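Uncharacterized protein (Staphylococcus aureus, PDB 3P8A) is of unknown function but has a glyoxalase-like domain of the VOC family, consistent with binding a small ligand in a beta-sheet cleft. Local coordinates at residues A[50-56]-A[135-140]; A[148-154]-A[166-171]; A[189-195]-A[245-251]. One frame throughout, in Å; residues are numbered along the deposited sequence.

Interaction 1 (A[50-56]-A[135-140]); sequences GGYHHKY and IQMERD. With GOL (glycerol), chain C.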
loop_
_atom_site.group_PDB
_atom_site.type_symbol
_atom_site.label_atom_id
_atom_site.label_comp_id
_atom_site.label_asym_id
_atom_site.label_seq_id
_atom_site.Cartn_x
_atom_site.Cartn_y
_atom_site.Cartn_z
ATOM N N GLY A 50 13.071 5.257 7.735
ATOM C CA GLY A 50 13.342 4.308 6.664
ATOM C C GLY A 50 14.606 4.661 5.919
ATOM O O GLY A 50 15.699 4.632 6.485
ATOM N N GLY A 51 14.443 5.013 4.659
ATOM C CA GLY A 51 15.549 5.390 3.792
ATOM C C GLY A 51 15.084 6.268 2.659
ATOM O O GLY A 51 13.922 6.656 2.618
ATOM N N TYR A 52 15.980 6.544 1.717
ATOM C CA TYR A 52 15.763 7.384 0.548
ATOM C C TYR A 52 15.734 6.519 -0.712
ATOM O O TYR A 52 16.556 5.612 -0.857
ATOM C CB TYR A 52 16.900 8.420 0.471
ATOM C CG TYR A 52 16.813 9.444 -0.641
ATOM C CD1 TYR A 52 17.573 9.309 -1.804
ATOM C CD2 TYR A 52 16.070 10.610 -0.482
ATOM C CE1 TYR A 52 17.566 10.296 -2.794
ATOM C CE2 TYR A 52 16.038 11.591 -1.470
ATOM C CZ TYR A 52 16.778 11.422 -2.632
ATOM O OH TYR A 52 16.766 12.394 -3.597
ATOM N N HIS A 53 14.751 6.772 -1.594
ATOM C CA HIS A 53 14.586 6.087 -2.868
ATOM C C HIS A 53 15.276 6.998 -3.894
ATOM O O HIS A 53 14.692 8.003 -4.315
ATOM C CB HIS A 53 13.086 5.887 -3.219
ATOM C CG HIS A 53 12.291 5.140 -2.188
ATOM N ND1 HIS A 53 11.260 5.756 -1.489
ATOM C CD2 HIS A 53 12.378 3.850 -1.794
ATOM C CE1 HIS A 53 10.762 4.825 -0.693
ATOM N NE2 HIS A 53 11.391 3.655 -0.857
ATOM N N HIS A 54 16.558 6.688 -4.229
ATOM C CA HIS A 54 17.371 7.514 -5.130
ATOM C C HIS A 54 16.755 7.799 -6.477
ATOM O O HIS A 54 16.872 8.921 -6.942
ATOM C CB HIS A 54 18.820 7.015 -5.277
ATOM C CG HIS A 54 19.723 8.075 -5.840
ATOM N ND1 HIS A 54 20.372 8.982 -5.016
ATOM C CD2 HIS A 54 19.985 8.392 -7.134
ATOM C CE1 HIS A 54 21.028 9.800 -5.830
ATOM N NE2 HIS A 54 20.829 9.481 -7.115
ATOM N N LYS A 55 16.075 6.812 -7.080
ATOM C CA LYS A 55 15.415 6.956 -8.385
ATOM C C LYS A 55 14.336 8.044 -8.405
ATOM O O LYS A 55 14.145 8.692 -9.437
ATOM C CB LYS A 55 14.722 5.651 -8.767
ATOM C CG LYS A 55 15.620 4.552 -9.297
ATOM C CD LYS A 55 14.904 3.193 -9.285
ATOM C CE LYS A 55 13.722 3.087 -10.224
ATOM N NZ LYS A 55 14.119 3.152 -11.660
ATOM N N TYR A 56 13.604 8.213 -7.280
ATOM C CA TYR A 56 12.464 9.127 -7.201
ATOM C C TYR A 56 12.625 10.391 -6.392
ATOM O O TYR A 56 11.885 11.341 -6.633
ATOM C CB TYR A 56 11.221 8.365 -6.742
ATOM C CG TYR A 56 10.890 7.161 -7.599
ATOM C CD1 TYR A 56 10.397 7.316 -8.895
ATOM C CD2 TYR A 56 11.059 5.869 -7.114
ATOM C CE1 TYR A 56 10.100 6.211 -9.692
ATOM C CE2 TYR A 56 10.782 4.757 -7.908
ATOM C CZ TYR A 56 10.279 4.934 -9.186
ATOM O OH TYR A 56 9.968 3.840 -9.946
ATOM N N ILE A 135 10.750 -3.817 -11.501
ATOM C CA ILE A 135 11.586 -2.643 -11.266
ATOM C C ILE A 135 12.464 -2.944 -10.048
ATOM O O ILE A 135 11.931 -3.135 -8.951
ATOM C CB ILE A 135 10.723 -1.367 -11.033
ATOM C CG1 ILE A 135 9.753 -1.052 -12.218
ATOM C CG2 ILE A 135 11.584 -0.151 -10.644
ATOM C CD1 ILE A 135 10.400 -0.600 -13.540
ATOM N N GLN A 136 13.800 -2.948 -10.230
ATOM C CA GLN A 136 14.744 -3.155 -9.121
ATOM C C GLN A 136 14.789 -1.907 -8.224
ATOM O O GLN A 136 14.834 -0.775 -8.716
ATOM C CB GLN A 136 16.140 -3.526 -9.644
ATOM C CG GLN A 136 16.487 -5.023 -9.487
ATOM C CD GLN A 136 16.628 -5.518 -8.054
ATOM O OE1 GLN A 136 16.985 -4.782 -7.119
ATOM N NE2 GLN A 136 16.383 -6.802 -7.861
HETATM N N MSE A 137 14.699 -2.115 -6.901
HETATM C CA MSE A 137 14.631 -1.024 -5.933
HETATM C C MSE A 137 15.559 -1.273 -4.757
HETATM O O MSE A 137 15.805 -2.422 -4.381
HETATM C CB MSE A 137 13.204 -0.932 -5.364
HETATM C CG MSE A 137 12.127 -0.528 -6.358
HETATM SE SE MSE A 137 12.088 1.386 -6.792
HETATM C CE MSE A 137 11.799 2.135 -5.019
ATOM N N GLU A 138 16.003 -0.189 -4.119
ATOM C CA GLU A 138 16.841 -0.261 -2.934
ATOM C C GLU A 138 16.748 1.015 -2.115
ATOM O O GLU A 138 16.340 2.060 -2.614
ATOM C CB GLU A 138 18.326 -0.554 -3.273
ATOM C CG GLU A 138 19.040 0.558 -4.032
ATOM C CD GLU A 138 20.556 0.457 -4.085
ATOM O OE1 GLU A 138 21.215 1.523 -4.107
ATOM O OE2 GLU A 138 21.086 -0.679 -4.122
ATOM N N ARG A 139 17.146 0.909 -0.864
ATOM C CA ARG A 139 17.309 2.001 0.081
ATOM C C ARG A 139 18.329 1.548 1.115
ATOM O O ARG A 139 18.362 0.366 1.481
ATOM C CB ARG A 139 15.978 2.548 0.697
ATOM C CG ARG A 139 15.164 1.571 1.523
ATOM C CD ARG A 139 13.994 2.211 2.272
ATOM N NE ARG A 139 12.993 1.210 2.657
ATOM C CZ ARG A 139 13.045 0.433 3.739
ATOM N NH1 ARG A 139 14.064 0.525 4.587
ATOM N NH2 ARG A 139 12.084 -0.448 3.977
ATOM N N ASP A 140 19.200 2.471 1.544
ATOM C CA ASP A 140 20.224 2.166 2.545
ATOM C C ASP A 140 19.604 2.100 3.929
ATOM O O ASP A 140 18.664 2.848 4.229
ATOM C CB ASP A 140 21.309 3.255 2.541
ATOM C CG ASP A 140 21.993 3.498 1.210
ATOM O OD1 ASP A 140 22.235 2.511 0.474
ATOM O OD2 ASP A 140 22.304 4.678 0.910
HETATM C C1 GOL C . 9.238 0.731 2.251
HETATM O O1 GOL C . 9.873 -0.281 2.907
HETATM C C2 GOL C . 9.837 0.674 0.901
HETATM O O2 GOL C . 10.790 1.716 0.893
HETATM C C3 GOL C . 8.706 0.807 -0.116
HETATM O O3 GOL C . 8.764 2.026 -0.904
HETATM O O HOH W 1 18.397 5.404 5.622
HETATM O O HOH W 2 17.664 4.088 -3.058
HETATM O O HOH W 3 18.740 5.767 3.005
HETATM O O HOH W 4 18.859 4.960 0.401
HETATM O O HOH W 5 15.459 0.117 -11.338
#

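Interaction 2 (A[148-154]-A[166-171]); sequences KWQLLYI and FFIQWE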
loop_
_atom_site.group_PDB
_atom_site.type_symbol
_atom_site.label_atom_id
_atom_site.label_comp_id
_atom_site.label_asym_id
_atom_site.label_seq_id
_atom_site.Cartn_x
_atom_site.Cartn_y
_atom_site.Cartn_z
ATOM N N LYS A 148 16.982 -4.533 -0.353
ATOM C CA LYS A 148 16.611 -4.661 -1.765
ATOM C C LYS A 148 15.264 -5.345 -2.021
ATOM O O LYS A 148 14.826 -6.224 -1.264
ATOM C CB LYS A 148 17.725 -5.336 -2.588
ATOM C CG LYS A 148 19.054 -4.581 -2.587
ATOM C CD LYS A 148 19.830 -4.750 -3.893
ATOM C CE LYS A 148 20.896 -5.814 -3.841
ATOM N NZ LYS A 148 21.756 -5.778 -5.052
ATOM N N TRP A 149 14.600 -4.912 -3.095
ATOM C CA TRP A 149 13.323 -5.471 -3.516
ATOM C C TRP A 149 13.039 -5.176 -4.984
ATOM O O TRP A 149 13.744 -4.377 -5.613
ATOM C CB TRP A 149 12.173 -4.982 -2.594
ATOM C CG TRP A 149 11.824 -3.531 -2.712
ATOM C CD1 TRP A 149 10.819 -2.996 -3.460
ATOM C CD2 TRP A 149 12.461 -2.427 -2.046
ATOM N NE1 TRP A 149 10.751 -1.638 -3.263
ATOM C CE2 TRP A 149 11.748 -1.259 -2.399
ATOM C CE3 TRP A 149 13.554 -2.313 -1.161
ATOM C CZ2 TRP A 149 12.122 0.012 -1.947
ATOM C CZ3 TRP A 149 13.909 -1.055 -0.697
ATOM C CH2 TRP A 149 13.194 0.089 -1.084
ATOM N N GLN A 150 12.006 -5.831 -5.516
ATOM C CA GLN A 150 11.507 -5.621 -6.871
ATOM C C GLN A 150 10.038 -5.259 -6.795
ATOM O O GLN A 150 9.307 -5.816 -5.978
ATOM C CB GLN A 150 11.632 -6.877 -7.739
ATOM C CG GLN A 150 13.045 -7.402 -7.921
ATOM C CD GLN A 150 12.951 -8.769 -8.542
ATOM O OE1 GLN A 150 13.092 -9.802 -7.876
ATOM N NE2 GLN A 150 12.559 -8.809 -9.801
ATOM N N LEU A 151 9.606 -4.358 -7.669
ATOM C CA LEU A 151 8.207 -3.957 -7.783
ATOM C C LEU A 151 7.680 -4.309 -9.177
ATOM O O LEU A 151 8.435 -4.302 -10.145
ATOM C CB LEU A 151 8.027 -2.454 -7.531
ATOM C CG LEU A 151 8.468 -1.926 -6.160
ATOM C CD1 LEU A 151 8.217 -0.463 -6.067
ATOM C CD2 LEU A 151 7.739 -2.622 -5.024
ATOM N N LEU A 152 6.393 -4.619 -9.276
ATOM C CA LEU A 152 5.730 -4.903 -10.547
ATOM C C LEU A 152 4.422 -4.132 -10.499
ATOM O O LEU A 152 3.726 -4.146 -9.478
ATOM C CB LEU A 152 5.486 -6.403 -10.727
ATOM C CG LEU A 152 4.784 -6.858 -12.025
ATOM C CD1 LEU A 152 5.724 -6.799 -13.226
ATOM C CD2 LEU A 152 4.219 -8.240 -11.845
ATOM N N TYR A 153 4.140 -3.394 -11.564
ATOM C CA TYR A 153 2.949 -2.574 -11.643
ATOM C C TYR A 153 2.006 -3.037 -12.710
ATOM O O TYR A 153 2.447 -3.517 -13.759
ATOM C CB TYR A 153 3.329 -1.141 -11.949
ATOM C CG TYR A 153 4.172 -0.497 -10.870
ATOM C CD1 TYR A 153 3.582 0.081 -9.752
ATOM C CD2 TYR A 153 5.549 -0.373 -11.018
ATOM C CE1 TYR A 153 4.345 0.698 -8.767
ATOM C CE2 TYR A 153 6.322 0.283 -10.057
ATOM C CZ TYR A 153 5.713 0.797 -8.923
ATOM O OH TYR A 153 6.438 1.472 -7.987
ATOM N N ILE A 154 0.713 -2.816 -12.481
ATOM C CA ILE A 154 -0.312 -3.074 -13.482
ATOM C C ILE A 154 -0.523 -1.780 -14.258
ATOM O O ILE A 154 -0.685 -0.721 -13.660
ATOM C CB ILE A 154 -1.615 -3.581 -12.825
ATOM C CG1 ILE A 154 -1.402 -4.995 -12.247
ATOM C CG2 ILE A 154 -2.797 -3.541 -13.831
ATOM C CD1 ILE A 154 -2.471 -5.429 -11.289
ATOM N N PHE A 166 0.005 -2.621 -6.243
ATOM C CA PHE A 166 1.201 -3.107 -6.918
ATOM C C PHE A 166 1.843 -4.227 -6.120
ATOM O O PHE A 166 1.396 -4.521 -5.010
ATOM C CB PHE A 166 2.171 -1.957 -7.245
ATOM C CG PHE A 166 2.725 -1.234 -6.043
ATOM C CD1 PHE A 166 2.002 -0.219 -5.429
ATOM C CD2 PHE A 166 3.989 -1.538 -5.548
ATOM C CE1 PHE A 166 2.524 0.457 -4.327
ATOM C CE2 PHE A 166 4.513 -0.849 -4.456
ATOM C CZ PHE A 166 3.783 0.149 -3.858
ATOM N N PHE A 167 2.831 -4.904 -6.723
ATOM C CA PHE A 167 3.435 -6.093 -6.135
ATOM C C PHE A 167 4.858 -5.858 -5.688
ATOM O O PHE A 167 5.582 -5.093 -6.312
ATOM C CB PHE A 167 3.422 -7.240 -7.177
ATOM C CG PHE A 167 2.060 -7.584 -7.746
ATOM C CD1 PHE A 167 1.265 -8.554 -7.148
ATOM C CD2 PHE A 167 1.607 -6.988 -8.920
ATOM C CE1 PHE A 167 0.010 -8.884 -7.681
ATOM C CE2 PHE A 167 0.351 -7.307 -9.443
ATOM C CZ PHE A 167 -0.424 -8.288 -8.836
ATOM N N ILE A 168 5.260 -6.562 -4.641
ATOM C CA ILE A 168 6.593 -6.500 -4.096
ATOM C C ILE A 168 7.149 -7.901 -3.854
ATOM O O ILE A 168 6.465 -8.779 -3.332
ATOM C CB ILE A 168 6.687 -5.621 -2.792
ATOM C CG1 ILE A 168 8.168 -5.303 -2.416
ATOM C CG2 ILE A 168 5.913 -6.246 -1.584
ATOM C CD1 ILE A 168 8.316 -4.054 -1.449
ATOM N N GLN A 169 8.417 -8.065 -4.188
ATOM C CA GLN A 169 9.180 -9.259 -3.869
ATOM C C GLN A 169 10.470 -8.754 -3.226
ATOM O O GLN A 169 11.294 -8.106 -3.879
ATOM C CB GLN A 169 9.480 -10.154 -5.079
ATOM C CG GLN A 169 10.028 -11.518 -4.615
ATOM C CD GLN A 169 10.583 -12.351 -5.737
ATOM O OE1 GLN A 169 9.916 -12.625 -6.735
ATOM N NE2 GLN A 169 11.790 -12.833 -5.551
ATOM N N TRP A 170 10.596 -9.013 -1.929
ATOM C CA TRP A 170 11.771 -8.644 -1.134
ATOM C C TRP A 170 12.924 -9.598 -1.486
ATOM O O TRP A 170 12.698 -10.815 -1.601
ATOM C CB TRP A 170 11.416 -8.751 0.367
ATOM C CG TRP A 170 10.418 -7.729 0.812
ATOM C CD1 TRP A 170 9.091 -7.930 1.063
ATOM C CD2 TRP A 170 10.670 -6.343 1.072
ATOM N NE1 TRP A 170 8.496 -6.747 1.433
ATOM C CE2 TRP A 170 9.449 -5.765 1.487
ATOM C CE3 TRP A 170 11.818 -5.536 1.030
ATOM C CZ2 TRP A 170 9.335 -4.404 1.815
ATOM C CZ3 TRP A 170 11.697 -4.183 1.325
ATOM C CH2 TRP A 170 10.464 -3.627 1.702
ATOM N N GLU A 171 14.150 -9.053 -1.673
ATOM C CA GLU A 171 15.345 -9.870 -1.955
ATOM C C GLU A 171 15.515 -10.885 -0.820
ATOM O O GLU A 171 15.562 -12.090 -1.072
ATOM C CB GLU A 171 16.592 -8.988 -2.157
ATOM C CG GLU A 171 17.285 -9.180 -3.501
ATOM C CD GLU A 171 16.461 -8.981 -4.765
ATOM O OE1 GLU A 171 16.389 -9.939 -5.570
ATOM O OE2 GLU A 171 15.918 -7.870 -4.970
HETATM O O HOH W 6 13.261 -9.443 -5.309
#

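Interaction 3 (A[189-195]-A[245-251]); sequences FSIETVI and YHSVIIK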
loop_
_atom_site.group_PDB
_atom_site.type_symbol
_atom_site.label_atom_id
_atom_site.label_comp_id
_atom_site.label_asym_id
_atom_site.label_seq_id
_atom_site.Cartn_x
_atom_site.Cartn_y
_atom_site.Cartn_z
ATOM N N PHE A 189 -1.361 -4.507 17.661
ATOM C CA PHE A 189 -2.089 -4.101 16.469
ATOM C C PHE A 189 -2.100 -5.180 15.420
ATOM O O PHE A 189 -1.140 -5.936 15.292
ATOM C CB PHE A 189 -1.469 -2.842 15.856
ATOM C CG PHE A 189 -1.371 -1.657 16.774
ATOM C CD1 PHE A 189 -2.512 -1.108 17.353
ATOM C CD2 PHE A 189 -0.151 -1.032 16.994
ATOM C CE1 PHE A 189 -2.419 0.003 18.186
ATOM C CE2 PHE A 189 -0.060 0.083 17.825
ATOM C CZ PHE A 189 -1.190 0.581 18.428
ATOM N N SER A 190 -3.164 -5.185 14.611
ATOM C CA SER A 190 -3.376 -6.100 13.509
ATOM C C SER A 190 -4.271 -5.402 12.479
ATOM O O SER A 190 -5.379 -4.983 12.820
ATOM C CB SER A 190 -4.034 -7.383 14.014
ATOM O OG SER A 190 -3.926 -8.426 13.060
ATOM N N ILE A 191 -3.773 -5.218 11.240
ATOM C CA ILE A 191 -4.573 -4.618 10.168
ATOM C C ILE A 191 -5.692 -5.630 9.854
ATOM O O ILE A 191 -5.424 -6.826 9.726
ATOM C CB ILE A 191 -3.734 -4.190 8.931
ATOM C CG1 ILE A 191 -2.847 -2.961 9.263
ATOM C CG2 ILE A 191 -4.629 -3.893 7.717
ATOM C CD1 ILE A 191 -1.613 -2.789 8.424
ATOM N N GLU A 192 -6.941 -5.154 9.802
ATOM C CA GLU A 192 -8.102 -5.996 9.559
ATOM C C GLU A 192 -8.749 -5.704 8.215
ATOM O O GLU A 192 -9.157 -6.636 7.518
ATOM C CB GLU A 192 -9.114 -5.772 10.692
ATOM C CG GLU A 192 -10.309 -6.710 10.687
ATOM C CD GLU A 192 -11.379 -6.397 11.712
ATOM O OE1 GLU A 192 -11.288 -5.345 12.387
ATOM O OE2 GLU A 192 -12.323 -7.210 11.830
ATOM N N THR A 193 -8.912 -4.405 7.875
ATOM C CA THR A 193 -9.613 -3.992 6.668
ATOM C C THR A 193 -9.014 -2.737 6.096
ATOM O O THR A 193 -8.578 -1.853 6.830
ATOM C CB THR A 193 -11.115 -3.755 6.992
ATOM O OG1 THR A 193 -11.647 -4.900 7.643
ATOM C CG2 THR A 193 -11.969 -3.455 5.750
ATOM N N VAL A 194 -9.065 -2.646 4.780
ATOM C CA VAL A 194 -8.677 -1.487 4.001
ATOM C C VAL A 194 -9.944 -1.084 3.272
ATOM O O VAL A 194 -10.575 -1.914 2.584
ATOM C CB VAL A 194 -7.474 -1.739 3.047
ATOM C CG1 VAL A 194 -7.234 -0.533 2.126
ATOM C CG2 VAL A 194 -6.224 -2.016 3.853
ATOM N N ILE A 195 -10.363 0.162 3.518
ATOM C CA ILE A 195 -11.550 0.709 2.905
ATOM C C ILE A 195 -11.177 1.652 1.767
ATOM O O ILE A 195 -10.404 2.615 1.948
ATOM C CB ILE A 195 -12.548 1.339 3.928
ATOM C CG1 ILE A 195 -12.991 0.290 4.969
ATOM C CG2 ILE A 195 -13.789 1.865 3.171
ATOM C CD1 ILE A 195 -14.081 0.796 6.012
ATOM N N TYR A 245 -8.240 5.567 -1.590
ATOM C CA TYR A 245 -7.891 4.703 -0.463
ATOM C C TYR A 245 -8.252 5.598 0.724
ATOM O O TYR A 245 -7.681 6.681 0.883
ATOM C CB TYR A 245 -6.388 4.363 -0.503
ATOM C CG TYR A 245 -6.079 3.361 -1.590
ATOM C CD1 TYR A 245 -6.253 1.995 -1.375
ATOM C CD2 TYR A 245 -5.655 3.777 -2.852
ATOM C CE1 TYR A 245 -6.017 1.070 -2.388
ATOM C CE2 TYR A 245 -5.452 2.860 -3.887
ATOM C CZ TYR A 245 -5.625 1.507 -3.644
ATOM O OH TYR A 245 -5.413 0.592 -4.638
ATOM N N HIS A 246 -9.304 5.219 1.441
ATOM C CA HIS A 246 -9.946 6.024 2.455
ATOM C C HIS A 246 -9.534 5.799 3.898
ATOM O O HIS A 246 -9.240 6.756 4.601
ATOM C CB HIS A 246 -11.464 5.872 2.276
ATOM C CG HIS A 246 -12.299 6.601 3.282
ATOM N ND1 HIS A 246 -12.588 7.951 3.132
ATOM C CD2 HIS A 246 -12.973 6.120 4.357
ATOM C CE1 HIS A 246 -13.419 8.252 4.122
ATOM N NE2 HIS A 246 -13.664 7.187 4.902
ATOM N N SER A 247 -9.571 4.566 4.357
ATOM C CA SER A 247 -9.287 4.264 5.739
ATOM C C SER A 247 -8.763 2.861 5.944
ATOM O O SER A 247 -8.888 2.005 5.070
ATOM C CB SER A 247 -10.543 4.486 6.594
ATOM O OG SER A 247 -11.505 3.461 6.428
ATOM N N VAL A 248 -8.157 2.647 7.092
ATOM C CA VAL A 248 -7.613 1.351 7.493
ATOM C C VAL A 248 -8.200 1.037 8.881
ATOM O O VAL A 248 -8.330 1.942 9.723
ATOM C CB VAL A 248 -6.047 1.299 7.399
ATOM C CG1 VAL A 248 -5.360 2.157 8.471
ATOM C CG2 VAL A 248 -5.526 -0.140 7.435
ATOM N N ILE A 249 -8.636 -0.213 9.089
ATOM C CA ILE A 249 -9.206 -0.661 10.363
ATOM C C ILE A 249 -8.168 -1.537 11.007
ATOM O O ILE A 249 -7.738 -2.515 10.406
ATOM C CB ILE A 249 -10.596 -1.354 10.242
ATOM C CG1 ILE A 249 -11.606 -0.450 9.484
ATOM C CG2 ILE A 249 -11.132 -1.757 11.636
ATOM C CD1 ILE A 249 -12.947 -1.131 9.162
ATOM N N ILE A 250 -7.719 -1.137 12.195
ATOM C CA ILE A 250 -6.657 -1.809 12.946
ATOM C C ILE A 250 -7.212 -2.323 14.242
ATOM O O ILE A 250 -7.716 -1.547 15.051
ATOM C CB ILE A 250 -5.396 -0.921 13.177
ATOM C CG1 ILE A 250 -4.873 -0.315 11.852
ATOM C CG2 ILE A 250 -4.270 -1.764 13.821
ATOM C CD1 ILE A 250 -3.918 0.937 12.046
ATOM N N LYS A 251 -7.116 -3.631 14.447
ATOM C CA LYS A 251 -7.551 -4.246 15.689
ATOM C C LYS A 251 -6.476 -3.896 16.722
ATOM O O LYS A 251 -5.281 -3.985 16.421
ATOM C CB LYS A 251 -7.683 -5.763 15.515
ATOM C CG LYS A 251 -9.004 -6.194 14.894
ATOM C CD LYS A 251 -9.148 -7.724 14.907
ATOM C CE LYS A 251 -8.825 -8.417 13.593
ATOM N NZ LYS A 251 -7.380 -8.356 13.230
HETATM O O HOH W 7 -6.988 -9.637 10.674
#

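Interaction 1 (A[50-56]-A[135-140])
The Tyr56 ring takes the SE atom of selenomethionine Met137 at its edge, 3.8 Å from CE2, in a Met-aromatic contact, while CB of the adjoining Lys55 lies over one face, toward the rim. The His53 imidazole turns its own edge to a bound glycerol: NE2 and glycerol O2 are hydrogen-bonded at 2.7 Å, and either could be the donor. Met137 CE comes at this ring obliquely, 3.7 Å from His53 CD2. Bends at chi2 (-77°) and chi3 (-59°) curl the selenomethionine so that SE reaches the tyrosine and CE the histidine. The Arg139 guanidinium also meets glycerol edge-on, NE donating to O2 over 2.9 Å.

In the eight-stranded sheet of this glyoxalase-like domain, strands 48-53 and 130-139 are the outermost two, and here they approach each other without a direct hydrogen bond. Water joins them instead: one molecule links Tyr52 O to Asp140 N, another Tyr52 O to Glu138 O, a third Gly50 O to Asp140 O. Arg139 runs extended from CG to NE, bringing CD within 3.7 Å of Gly51 N. Glu71 and Tyr69 also bind the glycerol, which probably came from the crystallisation liquor but may mark a ligand pocket. ND1 of His53 bonds to Thr58, fixing the ring's rotation. Lys55 lays CE on Ile135 CG2 at 3.9 Å and carries NZ onward to a salt bridge with Glu89.

Interaction 2 (A[148-154]-A[166-171])
Strands 148-154 and 166-170 run antiparallel at 157°, with Gln150 facing Gln169 and Leu152 facing Phe167 as hydrogen-bonded pairs, and Glu171 N adding a 2.9 Å bond to Lys148 O at one end. The non-hydrogen-bonded pairs alternate with these: Leu151 with Ile168 between the two, Trp149 with Trp170 between Gln150-Gln169 and the terminal bond; all four side chains are on one face. Trp149 CG stands between its backbone N and carbonyl carbon (chi1 69°), which sets the indole alongside that of Trp170, planes inclined at 51°, with Trp149 CE3 3.6 Å from Trp170 CZ3. Ile168 CD1 meets both indoles: it is 3.4 Å from Trp149 CD1 and lies over one face of Trp170, offset toward the rim.

This beta hairpin is built into the large sheet of the glyoxalase-like domain, between strands 106-113 and 130-139. Farther along, Leu151 CD2 meets the edge of the Phe166 ring, 3.7 Å from CE2, and the Tyr153 ring runs alongside Phe166 at an oblique tilt. Leu152 CD2 and Ile154 CD1 pack on Phe167, whose ring reaches helix 117-125. On the same face as Phe167, toward the Glu171 end, a water donates to Gln150 OE1 (2.6 Å) and Gln169 O, while Gln169 OE1 accepts from Ile117 N.

Interaction 3 (A[189-195]-A[245-251])
Ile249 CD1 meets Ile195 CD1 at 3.9 Å and stands about as close to Thr193 CB, forming a small apolar row along one face of the paired strands. Ser247 shares that face, its OG pressed to 3.4 Å from Ile195 CB. Farther along, Glu192 and Lys251 cross at about a right angle, and what touches is the aliphatic part of the lysine: CG lies 3.5 Å from Glu192 OE1. Bends at chi3 (-100°) and chi4 (69°) swing the ammonium away, leaving Lys251 NZ 5.0 Å from Glu192 OE1 and bound instead to a water.

Two classic beta bulges interrupt the pairing; the first shifts the register by one residue between Ile191 and Thr193. There Glu192 and Thr193 both face Ile249, whose O accepts a 2.8 Å bond from Glu192 N and a weak one from Thr193 N. In the other, His246 N and Ser247 N both donate to Ile195 O. Strand 189-198, helix 201-212 and the three strands from 215 to 239 follow the beta-alpha-beta-beta-beta order of a VOC module, and strand 244-252 pairs antiparallel with strand 189-198.

On the opposite face Val248 CG2 touches Ile191 CG2 at 3.9 Å; Ile250 CG2 also packs on Phe189 CB at 3.6 Å. Val194, Val248 and the Tyr245 ring reach strand 106-113 of the other sheet, and Tyr245 OH is hydrogen-bonded to Lys163 O.

Overall arrangement
Interactions 1, 2 and 3 follow one another along the chain. The first two belong to the same eight-stranded sheet, with centres about 12 Å apart, and meet through neighbouring strands 130-139 and 147-155, where Ile135 N and Met137 N probably bond to Leu151 O and Trp149 O. Trp149, a side chain of interaction 2, also packs on Arg139 near the glycerol of interaction 1. Interaction 3 lies in the separate seven-stranded sheet on the opposite side of the chain's centre, its centre about 22 Å from that of interaction 2 and about 26 Å from that of interaction 1. Strand 106-113 links the two sheets: it pairs with strand 166-170 in the first and packs against side chains of interaction 3 in the second.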